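Local structure of transcriptional regulator (Rhodococcus sp., 2O0Y) at residues Ala108-Glu112 / Arg236-Tyr240. The protein probably binds DNA and regulates transcription as a member of the IclR family, with a helix-turn-helix domain joined to a GAF-like C-terminal domain. Residues are numbered along the deposited sequence; the frame is centred on the assembly and turned at random. Where two conformers were deposited one is given.
Sequences ADTGE and RTPHY
Thr-110 and Tyr-240 bring the two backbones closest, their CA atoms 5.9 Å apart, where helix 97-110 ends against helix 237-254. Gly-111 then leaves helical geometry with positive phi, and Thr-110 OG1 accepts from Glu-112 N in an ST turn while also bonding to Leu-106 O. Thr-110 CB sits over one face of the Tyr-240 ring, 4.3 Å from its centroid and 25° off the normal, a CH-pi contact. At the ring's far end, Tyr-240 OH donates to the anti lone pair of Glu-112 OE2 (2.6 Å), with carboxylate and ring planes 72° apart. The bend of the Arg-236 chain at chi3 (64°) turns the guanidinium side-on to Tyr-240 OH, which NE (3.0 Å) and NH2 (2.7 Å) both grip from nearly within its plane. Three bonds thus fix the phenol oxygen, and Arg-231 forms a salt bridge with Glu-112 OE2. A phenylalanine at Tyr-240 would keep the ring face but would probably leave Glu-112 and Arg-236 without the hydroxyl that links them. The side chains of Thr-110 and Tyr-240 both also touch Leu-225 of strand 219-228, so the contact joins two helices packed on one antiparallel sheet, as in the GAF-like effector domain of IclR regulators.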
# COMPACT_ATOMS: atom_id res chain seq x y z
N ALA B 108 -29.46 9.17 -10.47
CA ALA B 108 -30.63 9.54 -11.28
C ALA B 108 -31.90 9.58 -10.44
O ALA B 108 -32.75 10.46 -10.61
CB ALA B 108 -30.82 8.57 -12.42
N ASP B 109 -32.04 8.60 -9.54
CA ASP B 109 -33.28 8.43 -8.76
C ASP B 109 -33.37 9.52 -7.68
O ASP B 109 -34.46 9.95 -7.32
CB ASP B 109 -33.27 7.04 -8.11
CG ASP B 109 -33.66 5.91 -9.08
OD1 ASP B 109 -34.04 6.20 -10.25
OD2 ASP B 109 -33.62 4.71 -8.68
N THR B 110 -32.23 9.97 -7.14
CA THR B 110 -32.31 10.96 -6.04
C THR B 110 -32.03 12.39 -6.51
O THR B 110 -32.43 13.35 -5.85
CB THR B 110 -31.28 10.66 -4.91
OG1 THR B 110 -29.98 10.61 -5.50
CG2 THR B 110 -31.57 9.32 -4.20
N GLY B 111 -31.29 12.55 -7.62
CA GLY B 111 -30.91 13.88 -8.10
C GLY B 111 -29.66 14.40 -7.42
O GLY B 111 -29.25 15.56 -7.63
N GLU B 112 -29.02 13.53 -6.62
CA GLU B 112 -27.83 13.88 -5.85
C GLU B 112 -26.59 13.11 -6.30
O GLU B 112 -26.71 12.01 -6.87
CB GLU B 112 -28.06 13.63 -4.36
CG GLU B 112 -29.29 14.30 -3.77
CD GLU B 112 -29.33 15.80 -3.89
OE1 GLU B 112 -28.31 16.39 -4.28
OE2 GLU B 112 -30.37 16.39 -3.52
N ARG B 236 -38.50 14.76 0.86
CA ARG B 236 -37.58 14.04 0.00
C ARG B 236 -36.80 12.97 0.71
O ARG B 236 -36.47 11.96 0.08
CB ARG B 236 -36.61 14.99 -0.75
CG ARG B 236 -37.34 15.90 -1.75
CD ARG B 236 -36.45 16.95 -2.38
NE ARG B 236 -35.37 16.38 -3.21
CZ ARG B 236 -35.49 15.98 -4.47
NH1 ARG B 236 -36.67 16.04 -5.08
NH2 ARG B 236 -34.44 15.50 -5.13
N THR B 237 -36.44 13.19 1.97
CA THR B 237 -35.50 12.25 2.60
C THR B 237 -36.02 10.82 2.73
O THR B 237 -35.24 9.91 2.55
CB THR B 237 -34.90 12.73 3.93
OG1 THR B 237 -35.95 13.12 4.79
CG2 THR B 237 -34.01 13.93 3.69
N PRO B 238 -37.32 10.60 3.04
CA PRO B 238 -37.74 9.17 3.05
C PRO B 238 -37.35 8.41 1.76
O PRO B 238 -36.96 7.26 1.84
CB PRO B 238 -39.28 9.24 3.15
CG PRO B 238 -39.58 10.54 3.70
CD PRO B 238 -38.44 11.49 3.42
N HIS B 239 -37.49 9.05 0.60
CA HIS B 239 -37.24 8.42 -0.71
C HIS B 239 -35.73 8.29 -0.90
O HIS B 239 -35.25 7.27 -1.40
CB HIS B 239 -37.88 9.24 -1.87
CG HIS B 239 -37.67 8.65 -3.23
ND1 HIS B 239 -36.89 9.24 -4.20
CD2 HIS B 239 -38.14 7.50 -3.79
CE1 HIS B 239 -36.90 8.50 -5.30
NE2 HIS B 239 -37.65 7.44 -5.07
N TYR B 240 -34.99 9.32 -0.49
CA TYR B 240 -33.52 9.26 -0.48
C TYR B 240 -33.07 8.07 0.33
O TYR B 240 -32.23 7.27 -0.12
CB TYR B 240 -32.91 10.53 0.15
CG TYR B 240 -32.83 11.76 -0.74
CD1 TYR B 240 -33.65 11.90 -1.85
CD2 TYR B 240 -31.94 12.78 -0.44
CE1 TYR B 240 -33.56 12.99 -2.66
CE2 TYR B 240 -31.85 13.91 -1.24
CZ TYR B 240 -32.66 14.00 -2.35
OH TYR B 240 -32.62 15.11 -3.16